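PDB 2QRU: Alpha/beta hydrolase fold-3 domain-containing protein from Enterococcus faecalis, which is of unknown function but has the alpha/beta hydrolase fold and probably acts as a serine hydrolase on a substrate not yet identified. Local coordinates for residues R103-Y108 with Y131-L136; L127-G132 with R227-I232; L136-E141 with E223-Y228; G37-T42 with H187-P192. One frame throughout, in Å; residues are numbered along the deposited sequence. Where two conformers were deposited one is given.

Interaction 1 (R103-Y108 with Y131-L136); sequences RSAGGY and YGYTDL. With PO4 (phosphate ion), chain B.
Over one face of the Tyr108 ring lies CD2 of Leu136, 4.1 Å from the ring centroid and displaced toward the rim, while the backbone O of Tyr133 sits in the ring plane at its edge. Tyr133 in turn receives CB of Tyr108 over its own face, a CH-pi contact of 3.9 Å from that CB to the Tyr133 centroid. The two tyrosine rings are near parallel, at 21°, but slid so far apart that they barely overlap. Tyr133 CG stands between its backbone N and carbonyl carbon (chi1 38°), a rotation that sets CG on the side of Tyr108 CB. At the edge of the Tyr131 ring stands CB of Ser104, and Arg103 runs side by side with this ring, its guanidinium plane nearly perpendicular to it; Asp250 takes both Arg103 NE and Tyr131 OH. Residues 103-108 form the sharp turn from strand to helix that fits a nucleophile elbow, with Ser104 at positive phi as the likely nucleophile and His249 bonded to its OG. Glycine suits this tight place: CA of Gly107 and CA of Gly132 are 4.2 Å apart, and a side chain on either would run into the other. No hydrogen bond joins the two segments directly. Instead CA-H...O contacts line the seam, the Ser104 CA to Tyr131 O one almost straight at 3.5 Å. Tyr133 OH touches CB of Ala105 at 3.4 Å. One water links Tyr133 OH, at 2.7 Å, to Ser104 OG and to a bound phosphate, whose O4 accepts from Ala105 N at 3.2 Å.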
# COMPACT_ATOMS: atom_id res chain seq x y z
N ARG A 103 -0.71 -0.92 2.67
CA ARG A 103 0.26 -1.14 3.74
C ARG A 103 1.54 -0.36 3.36
O ARG A 103 2.20 -0.71 2.37
CB ARG A 103 0.57 -2.62 3.79
CG ARG A 103 1.65 -2.97 4.78
CD ARG A 103 1.78 -4.51 4.87
NE ARG A 103 2.76 -4.98 5.83
CZ ARG A 103 2.87 -6.27 6.14
NH1 ARG A 103 2.02 -7.13 5.57
NH2 ARG A 103 3.78 -6.71 7.02
N SER A 104 1.89 0.65 4.16
CA SER A 104 3.09 1.46 3.97
C SER A 104 3.15 2.07 2.55
O SER A 104 2.27 2.88 2.19
CB SER A 104 4.35 0.68 4.36
OG SER A 104 5.45 1.58 4.39
N ALA A 105 4.10 1.63 1.73
CA ALA A 105 4.11 2.17 0.35
C ALA A 105 2.77 1.89 -0.34
O ALA A 105 2.33 2.66 -1.19
CB ALA A 105 5.24 1.53 -0.45
N GLY A 106 2.15 0.75 -0.01
CA GLY A 106 0.80 0.46 -0.52
C GLY A 106 -0.24 1.54 -0.16
O GLY A 106 -1.18 1.76 -0.91
N GLY A 107 -0.08 2.20 1.00
CA GLY A 107 -0.98 3.32 1.35
C GLY A 107 -0.78 4.52 0.43
O GLY A 107 -1.75 5.17 0.01
N TYR A 108 0.48 4.84 0.13
CA TYR A 108 0.79 5.90 -0.82
C TYR A 108 0.17 5.55 -2.20
O TYR A 108 -0.51 6.41 -2.84
CB TYR A 108 2.30 6.06 -0.92
CG TYR A 108 2.71 7.04 -2.01
CD1 TYR A 108 2.56 8.41 -1.84
CD2 TYR A 108 3.24 6.58 -3.22
CE1 TYR A 108 2.94 9.34 -2.87
CE2 TYR A 108 3.63 7.48 -4.24
CZ TYR A 108 3.48 8.87 -4.05
OH TYR A 108 3.82 9.80 -5.04
N TYR A 131 -0.18 3.12 7.92
CA TYR A 131 1.11 3.84 7.95
C TYR A 131 1.70 4.16 6.56
O TYR A 131 2.91 4.03 6.30
CB TYR A 131 2.10 3.17 8.91
CG TYR A 131 2.13 1.65 8.86
CD1 TYR A 131 2.88 0.97 7.91
CD2 TYR A 131 1.40 0.89 9.78
CE1 TYR A 131 2.91 -0.44 7.87
CE2 TYR A 131 1.40 -0.51 9.74
CZ TYR A 131 2.16 -1.17 8.79
OH TYR A 131 2.19 -2.58 8.82
N GLY A 132 0.81 4.62 5.68
CA GLY A 132 1.23 5.15 4.37
C GLY A 132 1.60 6.63 4.46
O GLY A 132 1.87 7.18 5.55
N TYR A 133 1.57 7.28 3.29
CA TYR A 133 2.03 8.66 3.16
C TYR A 133 1.43 9.29 1.92
O TYR A 133 0.96 8.56 1.03
CB TYR A 133 3.54 8.72 3.17
CG TYR A 133 4.26 7.61 2.45
CD1 TYR A 133 4.60 6.41 3.11
CD2 TYR A 133 4.68 7.76 1.11
CE1 TYR A 133 5.30 5.38 2.45
CE2 TYR A 133 5.36 6.73 0.46
CZ TYR A 133 5.69 5.56 1.14
OH TYR A 133 6.40 4.55 0.51
N THR A 134 1.47 10.63 1.85
CA THR A 134 0.74 11.38 0.84
C THR A 134 1.73 12.07 -0.13
O THR A 134 1.32 12.62 -1.15
CB THR A 134 -0.13 12.48 1.49
OG1 THR A 134 0.68 13.22 2.42
CG2 THR A 134 -1.34 11.87 2.23
N ASP A 135 3.01 12.03 0.22
CA ASP A 135 4.07 12.59 -0.62
C ASP A 135 5.37 11.87 -0.25
O ASP A 135 5.39 11.02 0.64
CB ASP A 135 4.14 14.13 -0.48
CG ASP A 135 4.59 14.60 0.89
OD1 ASP A 135 5.62 14.09 1.39
OD2 ASP A 135 3.92 15.49 1.47
N LEU A 136 6.44 12.19 -0.98
CA LEU A 136 7.71 11.50 -0.81
C LEU A 136 8.76 12.37 -0.10
O LEU A 136 9.94 12.00 -0.03
CB LEU A 136 8.20 11.02 -2.20
CG LEU A 136 7.22 10.05 -2.89
CD1 LEU A 136 7.68 9.77 -4.32
CD2 LEU A 136 7.05 8.76 -2.10
P PO4 B . 7.48 -0.38 3.61
O1 PO4 B . 7.76 0.98 4.23
O2 PO4 B . 8.82 -1.04 3.31
O3 PO4 B . 6.78 -1.31 4.61
O4 PO4 B . 6.62 -0.17 2.38
O HOH W 1 7.53 2.71 2.19

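Interaction 2 (L127-G132 with R227-I232); sequences LVNFYG and RYSKKI
Strand 127-130 and the turn after it come up against the first turns of helix 227-235, the backbones approaching most closely at Tyr131 and Ser229, whose CA atoms are 5.8 Å apart. Asn129 carries the side-chain contact. Its CG is anti to the backbone N (chi1 171°), on the helix side, and ND2 donates to Ser229 OG at 2.9 Å; the bond is bent, 132° at the hydrogen, and the hydroxyl lies 17° out of the amide plane. The other end of the same amide turns back on its own chain: OD1 accepts from Gly132 N at 2.9 Å, an Asx motif that ties the end of the strand to the turn. Both ends of the amide are thus held, and ND2 has a second partner in Ser215 OG. Ile232 crosses the asparagine at about a right angle, its CD1 3.5 Å from ND2, so an apolar methyl packs beside the buried polar group. A water bridges the segments a little further along, donating to Gly132 O at 2.8 Å and lying 2.6 Å from Ser229 OG. Next to it, CB of Tyr228 rests 3.5 Å from Gly132 O. The contact packs a helix against the central sheet of the alpha/beta hydrolase fold: strand 213-218 runs parallel to strand 127-130, its Cys213 and Ala217 touch Ile232 and Ser229, and helix 105-119 adds Met110 against Asn129 and Leu111 against Ile232.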
# COMPACT_ATOMS: atom_id res chain seq x y z
N LEU A 127 -11.44 3.75 2.35
CA LEU A 127 -9.99 3.55 2.27
C LEU A 127 -9.46 3.08 3.62
O LEU A 127 -10.01 3.52 4.65
CB LEU A 127 -9.30 4.86 1.93
CG LEU A 127 -9.78 5.64 0.67
CD1 LEU A 127 -9.07 7.00 0.65
CD2 LEU A 127 -9.44 4.77 -0.57
N VAL A 128 -8.45 2.21 3.65
CA VAL A 128 -7.86 1.81 4.93
C VAL A 128 -6.35 1.98 4.76
O VAL A 128 -5.73 1.37 3.89
CB VAL A 128 -8.22 0.33 5.29
CG1 VAL A 128 -7.53 -0.09 6.60
CG2 VAL A 128 -9.76 0.14 5.38
N ASN A 129 -5.78 2.90 5.53
CA ASN A 129 -4.37 3.24 5.47
C ASN A 129 -3.62 2.68 6.69
O ASN A 129 -3.88 3.11 7.81
CB ASN A 129 -4.22 4.76 5.53
CG ASN A 129 -2.79 5.16 5.69
OD1 ASN A 129 -1.95 4.73 4.91
ND2 ASN A 129 -2.50 5.98 6.70
N PHE A 130 -2.70 1.75 6.44
CA PHE A 130 -1.72 1.31 7.44
C PHE A 130 -0.42 2.03 7.16
O PHE A 130 0.31 1.64 6.23
CB PHE A 130 -1.54 -0.20 7.35
CG PHE A 130 -2.67 -0.95 7.98
CD1 PHE A 130 -2.63 -1.23 9.36
CD2 PHE A 130 -3.73 -1.38 7.23
CE1 PHE A 130 -3.70 -1.92 9.98
CE2 PHE A 130 -4.80 -2.07 7.82
CZ PHE A 130 -4.80 -2.34 9.20
N TYR A 131 -0.18 3.12 7.92
CA TYR A 131 1.11 3.84 7.95
C TYR A 131 1.70 4.16 6.56
O TYR A 131 2.91 4.03 6.30
CB TYR A 131 2.10 3.17 8.91
CG TYR A 131 2.13 1.65 8.86
CD1 TYR A 131 2.88 0.97 7.91
CD2 TYR A 131 1.40 0.89 9.78
CE1 TYR A 131 2.91 -0.44 7.87
CE2 TYR A 131 1.40 -0.51 9.74
CZ TYR A 131 2.16 -1.17 8.79
OH TYR A 131 2.19 -2.58 8.82
N GLY A 132 0.81 4.62 5.68
CA GLY A 132 1.23 5.15 4.37
C GLY A 132 1.60 6.63 4.46
O GLY A 132 1.87 7.18 5.55
N ARG A 227 2.90 11.69 11.35
CA ARG A 227 2.07 12.84 10.95
C ARG A 227 1.33 12.55 9.63
O ARG A 227 0.26 13.15 9.35
CB ARG A 227 2.91 14.11 10.84
CG ARG A 227 4.02 14.03 9.76
CD ARG A 227 4.65 15.42 9.46
NE ARG A 227 5.68 15.29 8.43
CZ ARG A 227 5.45 15.31 7.10
NH1 ARG A 227 4.20 15.47 6.61
NH2 ARG A 227 6.48 15.18 6.25
N TYR A 228 1.91 11.71 8.77
CA TYR A 228 1.22 11.43 7.50
C TYR A 228 -0.12 10.75 7.75
O TYR A 228 -1.14 11.11 7.15
CB TYR A 228 2.05 10.53 6.61
CG TYR A 228 3.13 11.33 5.86
CD1 TYR A 228 2.80 12.14 4.77
CD2 TYR A 228 4.45 11.28 6.28
CE1 TYR A 228 3.79 12.90 4.08
CE2 TYR A 228 5.46 12.03 5.58
CZ TYR A 228 5.11 12.83 4.49
OH TYR A 228 6.12 13.55 3.81
N SER A 229 -0.09 9.72 8.60
CA SER A 229 -1.34 9.02 8.88
C SER A 229 -2.32 9.88 9.67
O SER A 229 -3.52 9.71 9.53
CB SER A 229 -1.06 7.67 9.57
OG SER A 229 -0.44 6.78 8.65
N LYS A 230 -1.82 10.79 10.49
CA LYS A 230 -2.74 11.79 11.12
C LYS A 230 -3.45 12.60 10.05
O LYS A 230 -4.67 12.76 10.10
CB LYS A 230 -2.00 12.77 12.03
CG LYS A 230 -1.48 12.09 13.27
CD LYS A 230 -0.66 13.07 14.07
CE LYS A 230 -0.11 12.45 15.32
NZ LYS A 230 0.94 13.33 15.97
N LYS A 231 -2.68 13.15 9.10
CA LYS A 231 -3.25 13.95 8.04
C LYS A 231 -4.27 13.12 7.26
O LYS A 231 -5.37 13.58 6.94
CB LYS A 231 -2.15 14.49 7.10
CG LYS A 231 -2.72 15.25 5.90
CD LYS A 231 -1.73 16.24 5.30
CE LYS A 231 -0.62 15.51 4.59
NZ LYS A 231 0.20 16.54 3.87
N ILE A 232 -3.89 11.88 6.92
CA ILE A 232 -4.75 11.02 6.13
C ILE A 232 -6.08 10.74 6.87
O ILE A 232 -7.15 10.76 6.23
CB ILE A 232 -4.02 9.68 5.75
CG1 ILE A 232 -2.90 9.95 4.75
CG2 ILE A 232 -4.99 8.67 5.15
CD1 ILE A 232 -1.81 8.81 4.75
O HOH W 2 2.08 7.49 8.30

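Interaction 3 (L136-E141 with E223-Y228); sequences LEFIKE and EVPFRY
The carbonyl O of Glu223 has two neighbours: it accepts a hydrogen bond from Arg143 NH1, and CE2 of the Phe138 ring comes within 3.4 Å of it. Across the contact itself the chemistry is otherwise apolar and no hydrogen bond forms. Phe138 is its centre, and four residues of 223-228 touch this side chain. Its CG stands between the backbone N and the carbonyl carbon (chi1 70°), a rotation that brings CG to 3.8 Å from Pro225 CD. Phe138 CD1 approaches CE2 of Tyr228 at 3.6 Å, the two ring planes inclined at 65°, an oblique pairing. CD of Pro225 touches Phe138 CB at 3.7 Å and also lies in the plane of the Tyr228 ring at its edge, beside the ring pair. Toward the far end of the phenyl ring, CE2 has CG2 of Val224 at 3.9 Å. The hydroxyl of Tyr228 is bonded to Asp135 OD1, which also receives the backbone N of Glu137, so one carboxylate oxygen joins the two sides. Within 3-10 segment 137-140, Glu137 OE1 and Lys140 NZ form a salt bridge of 2.8 Å. The contact joins the long excursion between strand 127-130 and helix 173-181 to the loop leading into helix 227-235; Tyr133 meets Phe138 edge-to-face, Ile139 turns to helix 185-189, and the backbone N atoms of Glu223 and Val224 both bond to Asp221, the probable triad acid.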
# COMPACT_ATOMS: atom_id res chain seq x y z
N LEU A 136 6.44 12.19 -0.98
CA LEU A 136 7.71 11.50 -0.81
C LEU A 136 8.76 12.37 -0.10
O LEU A 136 9.94 12.00 -0.03
CB LEU A 136 8.20 11.02 -2.20
CG LEU A 136 7.22 10.05 -2.89
CD1 LEU A 136 7.68 9.77 -4.32
CD2 LEU A 136 7.05 8.76 -2.10
N GLU A 137 8.33 13.51 0.48
CA GLU A 137 9.32 14.47 1.02
C GLU A 137 10.16 13.85 2.13
O GLU A 137 11.33 14.15 2.28
CB GLU A 137 8.64 15.73 1.55
CG GLU A 137 7.85 16.46 0.51
CD GLU A 137 8.72 16.87 -0.66
OE1 GLU A 137 9.81 17.45 -0.43
OE2 GLU A 137 8.32 16.58 -1.80
N PHE A 138 9.54 12.96 2.91
CA PHE A 138 10.20 12.41 4.08
C PHE A 138 11.46 11.59 3.73
O PHE A 138 12.34 11.39 4.57
CB PHE A 138 9.20 11.61 4.94
CG PHE A 138 8.77 10.33 4.29
CD1 PHE A 138 7.74 10.34 3.35
CD2 PHE A 138 9.37 9.12 4.60
CE1 PHE A 138 7.36 9.19 2.72
CE2 PHE A 138 8.97 7.94 3.99
CZ PHE A 138 7.97 7.98 3.03
N ILE A 139 11.57 11.11 2.49
CA ILE A 139 12.74 10.30 2.11
C ILE A 139 14.00 11.16 1.91
O ILE A 139 15.10 10.62 1.73
CB ILE A 139 12.49 9.35 0.89
CG1 ILE A 139 12.57 10.08 -0.45
CG2 ILE A 139 11.18 8.58 1.06
CD1 ILE A 139 12.36 9.16 -1.66
N LYS A 140 13.82 12.48 1.95
CA LYS A 140 14.95 13.42 1.87
C LYS A 140 15.68 13.49 3.20
O LYS A 140 16.86 13.88 3.26
CB LYS A 140 14.45 14.81 1.48
CG LYS A 140 13.97 14.95 0.05
CD LYS A 140 13.35 16.35 -0.17
CE LYS A 140 12.99 16.60 -1.64
NZ LYS A 140 12.22 17.87 -1.81
N GLU A 141 14.95 13.16 4.28
CA GLU A 141 15.45 13.13 5.66
C GLU A 141 16.30 11.86 5.88
O GLU A 141 15.92 10.77 5.42
CB GLU A 141 14.28 13.15 6.69
CG GLU A 141 13.28 14.37 6.63
CD GLU A 141 11.87 14.12 7.28
OE1 GLU A 141 11.71 13.34 8.26
OE2 GLU A 141 10.89 14.73 6.81
N GLU A 223 10.39 4.97 10.07
CA GLU A 223 10.48 4.85 8.61
C GLU A 223 9.58 5.84 7.84
O GLU A 223 9.96 6.33 6.77
CB GLU A 223 10.19 3.40 8.19
CG GLU A 223 11.02 2.37 8.95
CD GLU A 223 10.87 0.96 8.42
OE1 GLU A 223 10.62 0.79 7.22
OE2 GLU A 223 11.03 0.00 9.22
N VAL A 224 8.40 6.14 8.39
CA VAL A 224 7.49 7.15 7.86
C VAL A 224 6.98 7.97 9.05
O VAL A 224 6.45 7.39 10.00
CB VAL A 224 6.26 6.47 7.17
CG1 VAL A 224 5.25 7.52 6.66
CG2 VAL A 224 6.70 5.49 6.06
N PRO A 225 7.16 9.31 9.02
CA PRO A 225 6.66 10.12 10.14
C PRO A 225 5.15 9.92 10.29
O PRO A 225 4.41 10.03 9.30
CB PRO A 225 7.02 11.57 9.74
CG PRO A 225 8.12 11.40 8.71
CD PRO A 225 7.86 10.14 8.01
N PHE A 226 4.69 9.62 11.50
CA PHE A 226 3.25 9.29 11.64
C PHE A 226 2.32 10.48 11.47
O PHE A 226 1.10 10.30 11.35
CB PHE A 226 2.95 8.40 12.87
CG PHE A 226 2.73 9.13 14.18
CD1 PHE A 226 3.58 10.16 14.61
CD2 PHE A 226 1.68 8.74 15.00
CE1 PHE A 226 3.35 10.77 15.88
CE2 PHE A 226 1.45 9.32 16.27
CZ PHE A 226 2.27 10.34 16.68
N ARG A 227 2.90 11.69 11.35
CA ARG A 227 2.07 12.84 10.95
C ARG A 227 1.33 12.55 9.63
O ARG A 227 0.26 13.15 9.35
CB ARG A 227 2.91 14.11 10.84
CG ARG A 227 4.02 14.03 9.76
CD ARG A 227 4.65 15.42 9.46
NE ARG A 227 5.68 15.29 8.43
CZ ARG A 227 5.45 15.31 7.10
NH1 ARG A 227 4.20 15.47 6.61
NH2 ARG A 227 6.48 15.18 6.25
N TYR A 228 1.91 11.71 8.77
CA TYR A 228 1.22 11.43 7.50
C TYR A 228 -0.12 10.75 7.75
O TYR A 228 -1.14 11.11 7.15
CB TYR A 228 2.05 10.53 6.61
CG TYR A 228 3.13 11.33 5.86
CD1 TYR A 228 2.80 12.14 4.77
CD2 TYR A 228 4.45 11.28 6.28
CE1 TYR A 228 3.79 12.90 4.08
CE2 TYR A 228 5.46 12.03 5.58
CZ TYR A 228 5.11 12.83 4.49
OH TYR A 228 6.12 13.55 3.81

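Interaction 4 (G37-T42 with H187-P192); sequences GMIYGT and HFYGLP. With PO4 (phosphate ion), chain B; EDO (1,2-ethanediol), chain G.
This is a buried contact between a loop and the end of a helix, the glycine-rich loop after strand 28-33 meeting helix 185-189 through one hydrogen bond and a small apolar patch. Tyr189 OH donates to the backbone O of Gly37 at 2.5 Å, a very short bond, with the carbonyl oxygen in the plane of the tyrosine ring at its edge. Met38, a selenomethionine, crosses Tyr189 at about a right angle: the Met38 chain bends at the last torsion (chi3 -73°), and Met38 CE comes within 3.8 Å of Tyr189 CZ. Ile39 adds CD1, which lies 4.0 Å from Tyr189 CE1 and 4.2 Å from Phe188 CB, and near the plane of the phenylalanine ring at its edge. Beyond Tyr189, Gly190 has positive phi and ends the helix in a Schellman motif. While its carbonyl is held by Tyr189, Gly37 turns its N-H to the bound phosphate, giving a bond of 2.7 Å from Gly37 N to O4. Gly36 N and Ala105 N bond to the same ion, consistent with an oxyanion hole like that formed by the HGGG loop of related hydrolases; Tyr189 would then be a second-shell residue fixing this peptide. Around the contact, Met38 packs on helix 105-119 through Ala105, Tyr108 and Leu109, Ile74 of helix 74-93 touches both it and Tyr189, and helix 173-181 meets Ile39 through Tyr176 and Phe188 through Leu175.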
# COMPACT_ATOMS: atom_id res chain seq x y z
N GLY A 37 8.20 -0.52 0.27
CA GLY A 37 8.90 0.67 -0.24
C GLY A 37 8.89 0.90 -1.75
O GLY A 37 9.67 1.71 -2.25
N MSE A 38 8.01 0.20 -2.46
CA MSE A 38 7.97 0.17 -3.94
C MSE A 38 9.24 -0.38 -4.55
O MSE A 38 9.50 -0.16 -5.74
CB MSE A 38 7.62 1.55 -4.54
CG MSE A 38 6.19 1.93 -4.17
SE MSE A 38 5.81 3.82 -4.64
CE MSE A 38 6.88 4.68 -3.23
N ILE A 39 10.04 -1.08 -3.73
CA ILE A 39 11.25 -1.76 -4.20
C ILE A 39 11.21 -3.29 -3.98
O ILE A 39 11.79 -4.05 -4.78
CB ILE A 39 12.55 -1.21 -3.53
CG1 ILE A 39 12.66 0.33 -3.63
CG2 ILE A 39 13.79 -1.96 -4.03
CD1 ILE A 39 13.25 0.83 -4.83
N TYR A 40 10.60 -3.74 -2.89
CA TYR A 40 10.49 -5.17 -2.64
C TYR A 40 9.07 -5.58 -2.22
O TYR A 40 8.18 -4.74 -2.15
CB TYR A 40 11.54 -5.64 -1.61
CG TYR A 40 11.23 -5.36 -0.14
CD1 TYR A 40 11.45 -4.09 0.43
CD2 TYR A 40 10.75 -6.38 0.69
CE1 TYR A 40 11.16 -3.85 1.79
CE2 TYR A 40 10.46 -6.15 2.04
CZ TYR A 40 10.68 -4.90 2.59
OH TYR A 40 10.38 -4.71 3.93
N GLY A 41 8.87 -6.88 -2.01
CA GLY A 41 7.64 -7.35 -1.36
C GLY A 41 6.64 -7.97 -2.30
O GLY A 41 6.89 -8.12 -3.51
N THR A 42 5.47 -8.31 -1.74
CA THR A 42 4.56 -9.21 -2.39
C THR A 42 3.15 -9.05 -1.85
O THR A 42 2.97 -8.81 -0.66
CB THR A 42 5.06 -10.68 -2.17
OG1 THR A 42 4.11 -11.60 -2.69
CG2 THR A 42 5.26 -10.96 -0.67
N HIS A 187 16.86 8.29 -6.69
CA HIS A 187 17.35 7.90 -8.01
C HIS A 187 16.66 6.60 -8.45
O HIS A 187 16.23 6.48 -9.60
CB HIS A 187 18.87 7.75 -8.02
CG HIS A 187 19.42 7.40 -9.37
ND1 HIS A 187 19.55 8.32 -10.38
CD2 HIS A 187 19.85 6.21 -9.88
CE1 HIS A 187 20.05 7.72 -11.46
NE2 HIS A 187 20.23 6.45 -11.17
N PHE A 188 16.56 5.65 -7.52
CA PHE A 188 15.89 4.37 -7.81
C PHE A 188 14.45 4.62 -8.23
O PHE A 188 13.93 3.96 -9.13
CB PHE A 188 15.96 3.43 -6.60
CG PHE A 188 17.23 2.61 -6.53
CD1 PHE A 188 18.37 2.99 -7.24
CD2 PHE A 188 17.29 1.48 -5.72
CE1 PHE A 188 19.55 2.24 -7.16
CE2 PHE A 188 18.47 0.73 -5.64
CZ PHE A 188 19.59 1.11 -6.35
N TYR A 189 13.79 5.56 -7.56
CA TYR A 189 12.39 5.90 -7.84
C TYR A 189 12.19 6.74 -9.12
O TYR A 189 11.07 6.85 -9.62
CB TYR A 189 11.84 6.72 -6.68
CG TYR A 189 11.49 5.98 -5.42
CD1 TYR A 189 11.25 4.58 -5.41
CD2 TYR A 189 11.29 6.71 -4.22
CE1 TYR A 189 10.87 3.93 -4.22
CE2 TYR A 189 10.93 6.07 -3.05
CZ TYR A 189 10.72 4.68 -3.06
OH TYR A 189 10.35 4.09 -1.90
N GLY A 190 13.26 7.32 -9.65
CA GLY A 190 13.13 8.24 -10.80
C GLY A 190 12.61 9.63 -10.46
O GLY A 190 12.09 10.36 -11.33
N LEU A 191 12.80 10.05 -9.21
CA LEU A 191 12.33 11.40 -8.79
C LEU A 191 13.23 12.51 -9.36
O LEU A 191 14.43 12.31 -9.51
CB LEU A 191 12.31 11.52 -7.27
CG LEU A 191 11.40 10.49 -6.59
CD1 LEU A 191 11.37 10.66 -5.08
CD2 LEU A 191 10.00 10.62 -7.15
N PRO A 192 12.65 13.67 -9.69
CA PRO A 192 13.42 14.81 -10.24
C PRO A 192 14.67 15.14 -9.40
O PRO A 192 14.59 15.28 -8.17
CB PRO A 192 12.42 15.97 -10.18
CG PRO A 192 11.08 15.28 -10.36
CD PRO A 192 11.21 13.99 -9.58
P PO4 B . 7.48 -0.38 3.61
O1 PO4 B . 7.76 0.98 4.23
O2 PO4 B . 8.82 -1.04 3.31
O3 PO4 B . 6.78 -1.31 4.61
O4 PO4 B . 6.62 -0.17 2.38
C1 EDO G . 6.53 -7.20 3.44
O1 EDO G . 5.94 -6.02 4.04
C2 EDO G . 6.72 -6.87 1.95
O2 EDO G . 5.72 -7.37 1.07

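How the interactions relate
Interactions 1, 2 and 4 are buried, whereas interaction 3 reaches the surface, where its charged side chains lie. Interactions 1 and 2 share Tyr131 and Gly132 where strand 127-130 ends: one faces the probable nucleophile turn with close backbone and ring packing, the other faces helix 227-235 with an amide-hydroxyl bond. That helix also serves interaction 3, and the Tyr228 to Asp135 bond ties Tyr228 to the segment used in interaction 1. Interaction 4 adjoins interaction 1, Ala105 packing on Gly37 and both touching the phosphate. Interactions 3 and 4 meet through Ile139 and Tyr189; interactions 2 and 4 do not touch.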